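GphF Dehydratase 1 (Archangium violaceum, PDB 6MBF) probably dehydrates polyketide intermediates, as a polyketide synthase dehydratase domain linked to olefin rearrangement in gephyronic acid biosynthesis. Local coordinates at residues A[8-12]-A[34-38]; A[24-30]-A[93-99]; A[29-33]-A[87-92]; A[58-62]-A[73-77]; A[102-108]-A[121-127]. One frame throughout, in Å; residues are numbered along the deposited sequence.

Contact 1 (A[8-12]-A[34-38])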
# COMPACT_ATOMS: atom_id res chain seq x y z
N PHE A 8 -18.68 3.98 3.84
CA PHE A 8 -18.41 5.33 3.35
C PHE A 8 -16.95 5.47 2.92
O PHE A 8 -16.63 6.29 2.06
CB PHE A 8 -18.77 6.36 4.42
CG PHE A 8 -18.54 7.78 3.97
CD1 PHE A 8 -19.41 8.38 3.07
CD2 PHE A 8 -17.47 8.51 4.45
CE1 PHE A 8 -19.20 9.69 2.66
CE2 PHE A 8 -17.25 9.81 4.04
CZ PHE A 8 -18.12 10.40 3.14
N HIS A 9 -16.07 4.68 3.53
CA HIS A 9 -14.76 4.50 2.91
C HIS A 9 -14.78 3.23 2.07
O HIS A 9 -15.36 2.22 2.49
CB HIS A 9 -13.66 4.40 3.97
CG HIS A 9 -12.27 4.31 3.41
ND1 HIS A 9 -11.70 3.12 3.01
CD2 HIS A 9 -11.33 5.26 3.21
CE1 HIS A 9 -10.47 3.35 2.58
NE2 HIS A 9 -10.22 4.64 2.68
N PRO A 10 -14.17 3.23 0.88
CA PRO A 10 -14.33 2.08 -0.03
C PRO A 10 -13.72 0.79 0.49
O PRO A 10 -14.07 -0.28 -0.03
CB PRO A 10 -13.62 2.54 -1.32
CG PRO A 10 -13.47 4.02 -1.19
CD PRO A 10 -13.35 4.30 0.28
N LEU A 11 -12.82 0.86 1.46
CA LEU A 11 -12.20 -0.33 2.05
C LEU A 11 -12.57 -0.54 3.51
O LEU A 11 -12.82 -1.68 3.93
CB LEU A 11 -10.68 -0.22 1.90
CG LEU A 11 -10.17 -0.17 0.46
CD1 LEU A 11 -8.73 0.30 0.46
CD2 LEU A 11 -10.29 -1.55 -0.18
N LEU A 12 -12.60 0.54 4.30
CA LEU A 12 -12.99 0.46 5.70
C LEU A 12 -14.45 0.05 5.86
O LEU A 12 -14.82 -0.62 6.83
CB LEU A 12 -12.78 1.81 6.39
CG LEU A 12 -11.52 2.12 7.18
CD1 LEU A 12 -11.76 3.41 7.95
CD2 LEU A 12 -11.17 0.98 8.11
N ARG A 34 -14.85 -4.53 -6.76
CA ARG A 34 -15.13 -3.25 -6.10
C ARG A 34 -14.43 -3.18 -4.75
O ARG A 34 -14.75 -3.97 -3.86
CB ARG A 34 -16.64 -3.06 -5.89
CG ARG A 34 -17.00 -1.63 -5.48
CD ARG A 34 -17.97 -1.57 -4.31
NE ARG A 34 -17.46 -2.21 -3.10
CZ ARG A 34 -16.71 -1.61 -2.17
NH1 ARG A 34 -16.36 -0.33 -2.28
NH2 ARG A 34 -16.31 -2.31 -1.11
N PRO A 35 -13.45 -2.28 -4.57
CA PRO A 35 -12.81 -1.45 -5.60
C PRO A 35 -12.16 -2.28 -6.70
O PRO A 35 -11.64 -3.36 -6.43
CB PRO A 35 -11.75 -0.67 -4.81
CG PRO A 35 -12.25 -0.66 -3.42
CD PRO A 35 -12.93 -1.98 -3.22
N ALA A 36 -12.22 -1.76 -7.93
CA ALA A 36 -11.83 -2.56 -9.09
C ALA A 36 -10.36 -2.97 -9.06
O ALA A 36 -10.01 -4.03 -9.59
CB ALA A 36 -12.12 -1.79 -10.38
N TYR A 37 -9.49 -2.17 -8.44
CA TYR A 37 -8.08 -2.51 -8.42
C TYR A 37 -7.81 -3.78 -7.62
O TYR A 37 -6.74 -4.38 -7.78
CB TYR A 37 -7.23 -1.36 -7.85
CG TYR A 37 -7.13 -1.34 -6.34
CD1 TYR A 37 -6.12 -2.05 -5.68
CD2 TYR A 37 -8.03 -0.62 -5.57
CE1 TYR A 37 -6.04 -2.04 -4.29
CE2 TYR A 37 -7.94 -0.60 -4.19
CZ TYR A 37 -6.95 -1.31 -3.55
OH TYR A 37 -6.88 -1.30 -2.18
N LEU A 38 -8.73 -4.18 -6.74
CA LEU A 38 -8.61 -5.44 -6.01
C LEU A 38 -8.67 -6.65 -6.91
O LEU A 38 -8.33 -7.75 -6.46
CB LEU A 38 -9.71 -5.55 -4.94
CG LEU A 38 -9.68 -4.57 -3.77
CD1 LEU A 38 -10.77 -4.95 -2.78
CD2 LEU A 38 -8.31 -4.54 -3.09

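Contact 2 (A[24-30]-A[93-99])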
# COMPACT_ATOMS: atom_id res chain seq x y z
N ARG A 24 -13.04 -0.16 19.08
CA ARG A 24 -13.64 0.42 17.89
C ARG A 24 -13.59 -0.58 16.75
O ARG A 24 -12.69 -1.43 16.68
CB ARG A 24 -12.89 1.69 17.47
CG ARG A 24 -12.50 2.60 18.63
CD ARG A 24 -13.69 3.37 19.16
NE ARG A 24 -13.29 4.61 19.83
CZ ARG A 24 -13.22 4.77 21.15
NH1 ARG A 24 -13.54 3.77 21.96
NH2 ARG A 24 -12.85 5.94 21.66
N CYS A 25 -14.54 -0.46 15.82
CA CYS A 25 -14.62 -1.44 14.75
C CYS A 25 -15.25 -0.84 13.50
O CYS A 25 -16.26 -0.13 13.58
CB CYS A 25 -15.41 -2.68 15.19
SG CYS A 25 -15.49 -4.01 13.95
N PHE A 26 -14.63 -1.12 12.36
CA PHE A 26 -15.19 -0.82 11.05
C PHE A 26 -15.43 -2.14 10.32
O PHE A 26 -14.67 -3.10 10.49
CB PHE A 26 -14.26 0.05 10.18
CG PHE A 26 -13.94 1.41 10.78
CD1 PHE A 26 -14.67 2.53 10.41
CD2 PHE A 26 -12.89 1.56 11.67
CE1 PHE A 26 -14.37 3.78 10.95
CE2 PHE A 26 -12.58 2.80 12.22
CZ PHE A 26 -13.32 3.91 11.85
N THR A 27 -16.48 -2.19 9.51
CA THR A 27 -16.67 -3.38 8.69
C THR A 27 -17.28 -3.01 7.35
O THR A 27 -18.03 -2.04 7.23
CB THR A 27 -17.54 -4.43 9.40
OG1 THR A 27 -17.47 -5.67 8.69
CG2 THR A 27 -18.98 -3.96 9.46
N GLY A 28 -16.95 -3.80 6.34
CA GLY A 28 -17.51 -3.60 5.02
C GLY A 28 -17.36 -4.87 4.23
O GLY A 28 -16.89 -5.90 4.74
N THR A 29 -17.77 -4.80 2.97
CA THR A 29 -17.65 -5.89 2.02
C THR A 29 -16.90 -5.40 0.80
O THR A 29 -17.17 -4.30 0.30
CB THR A 29 -19.02 -6.43 1.62
OG1 THR A 29 -19.69 -6.97 2.77
CG2 THR A 29 -18.89 -7.51 0.56
N VAL A 30 -15.94 -6.20 0.32
CA VAL A 30 -15.23 -5.90 -0.91
C VAL A 30 -15.29 -7.14 -1.81
O VAL A 30 -15.62 -8.24 -1.38
CB VAL A 30 -13.76 -5.49 -0.66
CG1 VAL A 30 -13.69 -4.24 0.23
CG2 VAL A 30 -12.99 -6.65 -0.06
N ALA A 93 -16.00 -10.64 0.02
CA ALA A 93 -15.34 -10.93 1.28
C ALA A 93 -15.65 -9.83 2.28
O ALA A 93 -15.62 -8.64 1.93
CB ALA A 93 -13.82 -11.05 1.11
N ARG A 94 -15.97 -10.22 3.51
CA ARG A 94 -16.11 -9.26 4.60
C ARG A 94 -14.74 -8.79 5.05
O ARG A 94 -13.82 -9.60 5.22
CB ARG A 94 -16.84 -9.90 5.78
CG ARG A 94 -18.23 -10.42 5.47
CD ARG A 94 -19.14 -9.33 4.93
NE ARG A 94 -19.10 -8.13 5.75
CZ ARG A 94 -19.87 -7.94 6.82
NH1 ARG A 94 -20.74 -8.86 7.19
NH2 ARG A 94 -19.76 -6.81 7.51
N LEU A 95 -14.59 -7.48 5.24
CA LEU A 95 -13.38 -6.87 5.76
C LEU A 95 -13.68 -6.20 7.09
O LEU A 95 -14.76 -5.62 7.27
CB LEU A 95 -12.81 -5.82 4.81
CG LEU A 95 -11.92 -6.22 3.65
CD1 LEU A 95 -11.24 -4.97 3.12
CD2 LEU A 95 -10.89 -7.25 4.07
N ARG A 96 -12.73 -6.25 8.02
CA ARG A 96 -12.93 -5.69 9.35
C ARG A 96 -11.63 -5.08 9.83
O ARG A 96 -10.58 -5.72 9.75
CB ARG A 96 -13.39 -6.77 10.33
CG ARG A 96 -13.59 -6.30 11.77
CD ARG A 96 -13.94 -7.48 12.68
NE ARG A 96 -12.77 -8.31 12.97
CZ ARG A 96 -12.82 -9.52 13.54
NH1 ARG A 96 -13.99 -10.05 13.88
NH2 ARG A 96 -11.71 -10.19 13.76
N LEU A 97 -11.69 -3.84 10.30
CA LEU A 97 -10.59 -3.23 11.04
C LEU A 97 -11.09 -2.98 12.46
O LEU A 97 -12.09 -2.28 12.65
CB LEU A 97 -10.11 -1.94 10.39
CG LEU A 97 -8.87 -1.28 11.03
CD1 LEU A 97 -8.08 -0.48 9.98
CD2 LEU A 97 -9.21 -0.37 12.23
N ARG A 98 -10.40 -3.55 13.43
CA ARG A 98 -10.72 -3.33 14.83
C ARG A 98 -9.54 -2.64 15.51
O ARG A 98 -8.39 -2.84 15.13
CB ARG A 98 -11.08 -4.64 15.54
CG ARG A 98 -9.92 -5.60 15.73
CD ARG A 98 -10.41 -6.94 16.27
NE ARG A 98 -9.29 -7.79 16.68
CZ ARG A 98 -9.43 -9.08 16.98
NH1 ARG A 98 -10.63 -9.64 16.92
NH2 ARG A 98 -8.37 -9.80 17.35
N SER A 99 -9.85 -1.83 16.50
CA SER A 99 -8.84 -1.00 17.14
C SER A 99 -9.13 -0.91 18.63
O SER A 99 -10.30 -0.85 19.04
CB SER A 99 -8.82 0.41 16.54
OG SER A 99 -7.81 1.20 17.13

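Contact 3 (A[29-33]-A[87-92])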
# COMPACT_ATOMS: atom_id res chain seq x y z
N THR A 29 -17.77 -4.80 2.97
CA THR A 29 -17.65 -5.89 2.02
C THR A 29 -16.90 -5.40 0.80
O THR A 29 -17.17 -4.30 0.30
CB THR A 29 -19.02 -6.43 1.62
OG1 THR A 29 -19.69 -6.97 2.77
CG2 THR A 29 -18.89 -7.51 0.56
N VAL A 30 -15.94 -6.20 0.32
CA VAL A 30 -15.23 -5.90 -0.91
C VAL A 30 -15.29 -7.14 -1.81
O VAL A 30 -15.62 -8.24 -1.38
CB VAL A 30 -13.76 -5.49 -0.66
CG1 VAL A 30 -13.69 -4.24 0.23
CG2 VAL A 30 -12.99 -6.65 -0.06
N SER A 31 -14.96 -6.93 -3.08
CA SER A 31 -14.74 -8.04 -4.00
C SER A 31 -13.67 -7.62 -5.00
O SER A 31 -13.26 -6.46 -5.05
CB SER A 31 -16.02 -8.42 -4.74
OG SER A 31 -16.29 -7.46 -5.75
N SER A 32 -13.24 -8.58 -5.83
CA SER A 32 -12.31 -8.27 -6.90
C SER A 32 -12.87 -7.24 -7.87
O SER A 32 -12.10 -6.66 -8.65
CB SER A 32 -11.90 -9.56 -7.64
OG SER A 32 -12.98 -10.15 -8.36
N ASP A 33 -14.19 -7.00 -7.86
CA ASP A 33 -14.80 -6.01 -8.73
C ASP A 33 -14.98 -4.64 -8.08
O ASP A 33 -15.25 -3.67 -8.80
CB ASP A 33 -16.18 -6.50 -9.20
CG ASP A 33 -16.09 -7.80 -9.96
OD1 ASP A 33 -15.17 -7.93 -10.80
OD2 ASP A 33 -16.93 -8.69 -9.71
N LEU A 87 -8.71 -13.40 -3.07
CA LEU A 87 -10.09 -13.27 -3.51
C LEU A 87 -10.35 -14.24 -4.65
O LEU A 87 -9.51 -14.41 -5.54
CB LEU A 87 -10.38 -11.84 -4.00
CG LEU A 87 -10.21 -10.72 -2.96
CD1 LEU A 87 -10.36 -9.38 -3.67
CD2 LEU A 87 -11.22 -10.86 -1.81
N ARG A 88 -11.52 -14.87 -4.64
CA ARG A 88 -12.01 -15.53 -5.84
C ARG A 88 -12.84 -14.53 -6.63
O ARG A 88 -13.69 -13.84 -6.07
CB ARG A 88 -12.86 -16.76 -5.51
CG ARG A 88 -12.28 -17.66 -4.44
CD ARG A 88 -10.92 -18.24 -4.80
NE ARG A 88 -10.45 -19.13 -3.73
CZ ARG A 88 -9.22 -19.61 -3.63
NH1 ARG A 88 -8.30 -19.29 -4.53
NH2 ARG A 88 -8.89 -20.39 -2.61
N ALA A 89 -12.56 -14.43 -7.93
CA ALA A 89 -13.17 -13.43 -8.81
C ALA A 89 -14.66 -13.28 -8.55
O ALA A 89 -15.42 -14.26 -8.62
CB ALA A 89 -12.93 -13.81 -10.27
N GLY A 90 -15.08 -12.06 -8.22
CA GLY A 90 -16.48 -11.76 -8.03
C GLY A 90 -17.10 -12.19 -6.71
O GLY A 90 -18.20 -11.74 -6.39
N ALA A 91 -16.43 -13.04 -5.93
CA ALA A 91 -17.00 -13.49 -4.66
C ALA A 91 -16.71 -12.47 -3.56
O ALA A 91 -15.54 -12.15 -3.31
CB ALA A 91 -16.44 -14.85 -4.26
N PRO A 92 -17.73 -11.94 -2.89
CA PRO A 92 -17.48 -10.93 -1.85
C PRO A 92 -16.76 -11.51 -0.64
O PRO A 92 -16.88 -12.69 -0.30
CB PRO A 92 -18.88 -10.45 -1.48
CG PRO A 92 -19.77 -11.62 -1.81
CD PRO A 92 -19.16 -12.22 -3.06
O HOH W 1 -13.84 -11.24 -5.15

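Contact 4 (A[58-62]-A[73-77])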
# COMPACT_ATOMS: atom_id res chain seq x y z
N ALA A 58 -5.59 1.62 7.47
CA ALA A 58 -5.06 2.12 8.74
C ALA A 58 -5.00 3.65 8.76
O ALA A 58 -5.35 4.27 9.77
CB ALA A 58 -3.69 1.52 9.01
N LEU A 59 -4.55 4.27 7.66
CA LEU A 59 -4.56 5.73 7.60
C LEU A 59 -5.97 6.27 7.72
O LEU A 59 -6.21 7.27 8.41
CB LEU A 59 -3.93 6.21 6.29
CG LEU A 59 -2.44 5.96 6.10
CD1 LEU A 59 -2.12 6.06 4.62
CD2 LEU A 59 -1.61 6.96 6.93
N ALA A 60 -6.92 5.62 7.05
CA ALA A 60 -8.31 6.04 7.10
C ALA A 60 -8.88 5.87 8.50
O ALA A 60 -9.63 6.74 8.98
CB ALA A 60 -9.13 5.26 6.07
N ALA A 61 -8.52 4.78 9.18
CA ALA A 61 -8.94 4.59 10.56
C ALA A 61 -8.32 5.65 11.47
O ALA A 61 -8.99 6.18 12.36
CB ALA A 61 -8.57 3.19 11.05
N ALA A 62 -7.04 5.96 11.25
CA ALA A 62 -6.40 7.02 12.04
C ALA A 62 -7.16 8.33 11.88
O ALA A 62 -7.37 9.06 12.87
CB ALA A 62 -4.95 7.20 11.61
N THR A 73 -0.81 15.24 10.54
CA THR A 73 -0.31 14.08 9.81
C THR A 73 -0.95 12.80 10.34
O THR A 73 -1.24 12.68 11.54
CB THR A 73 1.21 13.98 9.93
OG1 THR A 73 1.54 13.46 11.22
CG2 THR A 73 1.87 15.35 9.74
N LEU A 74 -1.18 11.85 9.45
CA LEU A 74 -1.65 10.52 9.82
C LEU A 74 -0.47 9.56 9.82
O LEU A 74 0.35 9.58 8.91
CB LEU A 74 -2.72 10.03 8.84
CG LEU A 74 -3.93 10.93 8.57
CD1 LEU A 74 -4.78 10.35 7.44
CD2 LEU A 74 -4.75 11.07 9.82
N ILE A 75 -0.40 8.71 10.84
CA ILE A 75 0.77 7.85 11.05
C ILE A 75 0.33 6.40 11.22
O ILE A 75 -0.63 6.11 11.94
CB ILE A 75 1.58 8.31 12.27
CG1 ILE A 75 2.07 9.75 12.08
CG2 ILE A 75 2.75 7.37 12.51
CD1 ILE A 75 2.30 10.49 13.39
N VAL A 76 1.03 5.49 10.55
CA VAL A 76 0.89 4.06 10.82
C VAL A 76 2.29 3.53 11.09
O VAL A 76 3.22 3.83 10.34
CB VAL A 76 0.23 3.29 9.65
CG1 VAL A 76 -0.17 1.90 10.11
CG2 VAL A 76 -0.99 4.04 9.10
N GLU A 77 2.45 2.76 12.17
CA GLU A 77 3.75 2.21 12.52
C GLU A 77 3.64 0.71 12.80
O GLU A 77 2.56 0.18 13.06
CB GLU A 77 4.35 2.93 13.75
CG GLU A 77 4.76 4.37 13.48
CD GLU A 77 5.34 5.04 14.71
OE1 GLU A 77 6.09 6.04 14.55
OE2 GLU A 77 5.06 4.58 15.83

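Contact 5 (A[102-108]-A[121-127])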
# COMPACT_ATOMS: atom_id res chain seq x y z
N GLU A 102 -4.05 2.45 20.58
CA GLU A 102 -3.45 2.86 19.32
C GLU A 102 -3.24 1.70 18.36
O GLU A 102 -2.68 1.91 17.29
CB GLU A 102 -2.11 3.57 19.58
CG GLU A 102 -0.91 2.64 19.75
CD GLU A 102 -0.95 1.82 21.04
OE1 GLU A 102 -1.90 2.00 21.83
OE2 GLU A 102 -0.03 1.00 21.25
N ARG A 103 -3.69 0.49 18.70
CA ARG A 103 -3.38 -0.69 17.91
C ARG A 103 -4.57 -1.15 17.07
O ARG A 103 -5.71 -1.17 17.55
CB ARG A 103 -2.92 -1.84 18.81
CG ARG A 103 -1.93 -1.44 19.89
CD ARG A 103 -1.58 -2.63 20.76
NE ARG A 103 -2.66 -3.62 20.79
CZ ARG A 103 -3.67 -3.59 21.64
NH1 ARG A 103 -3.75 -2.64 22.56
NH2 ARG A 103 -4.61 -4.52 21.59
N PHE A 104 -4.30 -1.55 15.82
CA PHE A 104 -5.33 -1.98 14.90
C PHE A 104 -5.02 -3.37 14.38
O PHE A 104 -3.87 -3.83 14.38
CB PHE A 104 -5.51 -1.00 13.72
CG PHE A 104 -4.42 -1.09 12.69
CD1 PHE A 104 -4.53 -1.95 11.60
CD2 PHE A 104 -3.28 -0.30 12.80
CE1 PHE A 104 -3.52 -2.03 10.66
CE2 PHE A 104 -2.27 -0.38 11.85
CZ PHE A 104 -2.39 -1.25 10.79
N GLU A 105 -6.07 -4.06 13.95
CA GLU A 105 -5.97 -5.34 13.27
C GLU A 105 -6.96 -5.37 12.12
O GLU A 105 -8.08 -4.86 12.23
CB GLU A 105 -6.27 -6.52 14.20
CG GLU A 105 -5.34 -6.69 15.38
CD GLU A 105 -5.70 -7.93 16.17
OE1 GLU A 105 -6.54 -7.83 17.09
OE2 GLU A 105 -5.17 -9.02 15.84
N ILE A 106 -6.56 -6.00 11.02
CA ILE A 106 -7.40 -6.15 9.84
C ILE A 106 -7.60 -7.63 9.58
O ILE A 106 -6.62 -8.38 9.47
CB ILE A 106 -6.80 -5.43 8.62
CG1 ILE A 106 -6.69 -3.92 8.92
CG2 ILE A 106 -7.63 -5.70 7.37
CD1 ILE A 106 -6.10 -3.10 7.75
N HIS A 107 -8.86 -8.05 9.50
CA HIS A 107 -9.26 -9.43 9.27
C HIS A 107 -10.25 -9.49 8.11
O HIS A 107 -10.91 -8.50 7.78
CB HIS A 107 -9.95 -10.06 10.50
CG HIS A 107 -9.04 -10.33 11.66
ND1 HIS A 107 -8.55 -9.34 12.48
CD2 HIS A 107 -8.59 -11.50 12.16
CE1 HIS A 107 -7.82 -9.89 13.43
NE2 HIS A 107 -7.82 -11.20 13.26
N SER A 108 -10.37 -10.67 7.51
CA SER A 108 -11.41 -10.93 6.53
C SER A 108 -12.16 -12.20 6.89
O SER A 108 -11.68 -13.04 7.65
CB SER A 108 -10.85 -11.08 5.10
OG SER A 108 -10.16 -12.32 4.96
N THR A 121 -9.74 -14.37 9.28
CA THR A 121 -8.31 -14.53 9.03
C THR A 121 -7.61 -13.19 9.21
O THR A 121 -8.01 -12.20 8.60
CB THR A 121 -8.06 -15.07 7.62
OG1 THR A 121 -8.66 -16.36 7.47
CG2 THR A 121 -6.56 -15.15 7.33
N ARG A 122 -6.57 -13.17 10.03
CA ARG A 122 -5.80 -11.95 10.28
C ARG A 122 -4.87 -11.67 9.12
O ARG A 122 -4.03 -12.51 8.77
CB ARG A 122 -5.00 -12.08 11.58
CG ARG A 122 -4.03 -10.92 11.80
CD ARG A 122 -3.17 -11.11 13.06
NE ARG A 122 -3.93 -10.87 14.29
CZ ARG A 122 -4.13 -11.77 15.24
NH1 ARG A 122 -3.62 -12.99 15.12
NH2 ARG A 122 -4.83 -11.46 16.32
N HIS A 123 -4.98 -10.48 8.53
CA HIS A 123 -4.14 -10.10 7.40
C HIS A 123 -3.08 -9.06 7.73
O HIS A 123 -1.96 -9.17 7.23
CB HIS A 123 -5.00 -9.57 6.24
CG HIS A 123 -5.96 -10.59 5.72
ND1 HIS A 123 -5.53 -11.75 5.11
CD2 HIS A 123 -7.31 -10.66 5.77
CE1 HIS A 123 -6.58 -12.48 4.80
NE2 HIS A 123 -7.67 -11.84 5.17
N ALA A 124 -3.39 -8.08 8.58
CA ALA A 124 -2.41 -7.03 8.85
C ALA A 124 -2.70 -6.39 10.20
O ALA A 124 -3.86 -6.28 10.61
CB ALA A 124 -2.40 -5.95 7.76
N THR A 125 -1.63 -5.97 10.87
CA THR A 125 -1.72 -5.34 12.18
C THR A 125 -0.67 -4.23 12.29
O THR A 125 0.33 -4.23 11.58
CB THR A 125 -1.49 -6.33 13.32
OG1 THR A 125 -0.16 -6.87 13.22
CG2 THR A 125 -2.49 -7.49 13.25
N GLY A 126 -0.91 -3.31 13.22
CA GLY A 126 0.04 -2.24 13.47
C GLY A 126 -0.53 -1.25 14.46
O GLY A 126 -1.47 -1.56 15.20
N ARG A 127 0.04 -0.05 14.46
CA ARG A 127 -0.38 1.02 15.37
C ARG A 127 -0.67 2.27 14.56
O ARG A 127 -0.11 2.48 13.49
CB ARG A 127 0.69 1.30 16.42
CG ARG A 127 1.15 0.07 17.15
CD ARG A 127 2.41 0.35 17.95
NE ARG A 127 3.12 -0.88 18.28
CZ ARG A 127 2.82 -1.65 19.32
NH1 ARG A 127 1.82 -1.32 20.12
NH2 ARG A 127 3.51 -2.76 19.56
O HOH W 2 -11.13 -16.30 6.70

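Contact 1 (A[8-12]-A[34-38])
Polar and apolar contacts divide this meeting of two loops. The polar part centres on the carbonyl of Pro-10, which lies at the edge of the Arg-34 guanidinium and accepts a bifurcated pair of hydrogen bonds: Arg-34 NH1 and Arg-34 NH2 each reach Pro-10 O at 3.2 Å. Arg-34 NH2 has a second acceptor in the carbonyl of Thr-29, so the arginine ties the 8-12 loop to the end of strand 23-30.

Apolar packing lies beside it. Pro-35, placed by a cis peptide bond after Arg-34, has its CA-to-CB bond directed at the other loop, and Pro-35 CG lies 4.1 Å from Pro-10 CB and 3.9 Å from Leu-11 CD2. Leu-11 also brings CD2 to 4.3 Å from Leu-38 CD1 and CD1 to 3.6 Å from Tyr-37 OH, a hydroxyl that is hydrogen-bonded with Thr-53 OG1.

Within each segment, local bonds hold the shape. His-9 ND1 accepts from both Leu-11 N and Leu-12 N at 3.0 Å, while His-9 NE2 pairs with Glu-56; in the other loop, Leu-38 N donates to Pro-35 O at 3.0 Å as the 3-10 turn begins. Leu-11 and Leu-12 rest on helix 52-65 through Met-57 and Ala-60. The arrangement thus joins the entry segment and the loop after strand 23-30 beside the central helix of a hot-dog fold.

Contact 2 (A[24-30]-A[93-99])
Strands 24-30 and 93-99 run antiparallel in unbroken register, from the Arg-24 and Ser-99 pair to Val-30 with Ala-93, and alternating side chains separate two chemically distinct faces. On one, Phe-26 (m) and Leu-97 (t) meet, Phe-26 CD2 lying 4.2 Å from Leu-97 CD2. Val-30 CG1 lies 3.9 Å from Leu-95 CD1. Gly-28 adds no side chain between these two clusters. This face turns to helix 52-65, where Leu-97 touches Ala-61 and Phe-26 touches Leu-65.

The other face is polar. Arg-94 has chi1, chi2 and chi3 all m and curls back over the neighbouring strand, so that Arg-94 NE makes a weak hydrogen bond to Gly-28 O (3.3 Å) and Arg-94 NH2 a weak one to Thr-27 OG1 (2.8 Å). Thr-27 is in its t rotamer, and Thr-27 OG1 donates to Leu-95 O at 3.1 Å. Arg-96 extends (t, t) and leads away to Glu-117 and a cation-pi contact with Trp-120, although its CG still packs at 3.7 Å against Cys-25 SG. Arg-98 departs likewise, to Glu-105.

Main-chain bonds such as Phe-26 N to Leu-97 O (2.8 Å) therefore set the register, while the side chains make the sheet amphipathic, greasy toward the helix and arginine-rich opposite.

Contact 3 (A[29-33]-A[87-92])
A single water does much of the work of joining these two segments: it accepts from Ser-32 N at 2.8 Å and donates to Arg-88 O at 2.8 Å and to Ala-91 O at 2.7 Å, standing in where direct strand pairing has ended. The one direct hydrogen bond runs from Gly-90 N to Ser-32 OG (2.8 Å), the serine side chain being aimed at the turn. Residues 88-91 form a type II beta turn, closed by Ala-91 N to Arg-88 O at 2.9 Å, with Gly-90 at the position whose positive phi favours glycine. In the other segment Ser-31 OG accepts from Asp-33 N at 3.0 Å, an ST turn just after strand 23-30. Nearer the sheet, Val-30 O receives a CA-H...O contact from Pro-92 CA at 3.3 Å, and Thr-29 CG2 packs 3.6 Å from Pro-92 CB. On the buried side Leu-87 CD1 approaches Ser-32 N to 3.7 Å, and the leucine also touches Leu-38 and Ile-47.

Contact 4 (A[58-62]-A[73-77])
Helix 58-62 passes over strand 73-77 with their axes 7.7 Å apart at closest approach and their directions 129° apart, so the helix lies obliquely across the strand. The backbones come nearest at Leu-59 and Leu-74, with a CA-to-CA distance of 6.0 Å. Ala-58 and Ala-62, one turn apart and linked by Ala-62 N to Ala-58 O at 2.8 Å, both point at the strand.

From the strand, Leu-74 and Val-76 face the helix, while the intervening Ile-75 points away. Val-76 CG2 sits 3.7 Å from both Ala-58 CB and Leu-59 CD2. Leu-74 meets two residues of the helix, its CB 3.8 Å from Leu-59 CD2 and its CD2 4.3 Å from Ala-62 CB, and Leu-74 CD1 reaches 3.5 Å from Leu-59 O. Phe-104 and Ile-128 continue the layer round Ala-58.

This is the helix of a hot-dog fold packed on its enclosing sheet. With purely aliphatic side chains meeting, and backbone polar groups paired within the helix or, on the strand, with strand 224-234 for Leu-74 and Val-76 and with strand 121-131 for Ile-75, adhesion here rests on close, buried van der Waals packing.

Contact 5 (A[102-108]-A[121-127])
Seven direct backbone hydrogen bonds link strand 103-108 to strand 121-127, and one acceptor serves two of them: Ile-106 O takes His-123 N at 2.8 Å and, weakly, Ala-124 N at 3.4 Å. This is a classic beta bulge, which shifts the register of the antiparallel hairpin by one residue. Before it, Phe-104 N donates to Gly-126 O (2.9 Å) and Ile-106 N to Ala-124 O (2.7 Å); beyond it, Ser-108 and Thr-121 exchange bonds, with Thr-121 N to Ser-108 O at 2.9 Å.

At the bulge, His-123 NE2 meets Ser-108 OG at 2.5 Å, a hydrogen bond in which either may donate, while His-123 ND1 is satisfied by Ser-83 O. In the hot-dog sheet that this hairpin helps build, Glu-105 and Arg-122 pair on the polar face: Glu-105 OE2 accepts from Arg-122 NH2 (2.5 Å) and Arg-122 NE (2.7 Å), leaving Glu-105 OE1 for Arg-98. Just before strand 103-108 starts, Glu-102 OE2 is bridged by Arg-127 NH1 at 3.2 Å, and Arg-127 NE by Asp-78. Arg-122 CA also makes a CH-pi contact with the face of His-107, 3.8 Å from the ring centroid. On the helix-facing side, the Phe-104 ring has Gly-126 N over one face; a beta carbon on residue 126 would clash with Phe-104 CE2.

Overall arrangement
All five contacts belong to the hot-dog unit around helix 52-65. Contacts 2 and 5, with centres 10 Å apart, belong to one sheet, in which their inner strands 93-100 and 103-109 are neighbours; the salt bridge Arg-98 NH2 to Glu-105 OE1 (2.7 Å) adds to the backbone pairing between them. Contact 3 prolongs contact 2 beyond the sheet and shares Thr-29 and Val-30 with it; Arg-34 NH2 of contact 1 reaches Thr-29 O at 2.6 Å. Contact 4 brings the helix against strand 73-81, where Ala-58 CB lies 3.5 Å from Phe-104 CZ of contact 5 and Ala-61 CB 3.8 Å from Leu-97 CD2 of contact 2. A bound magnesium ion lies about 9 Å from the Tyr-37 side chain.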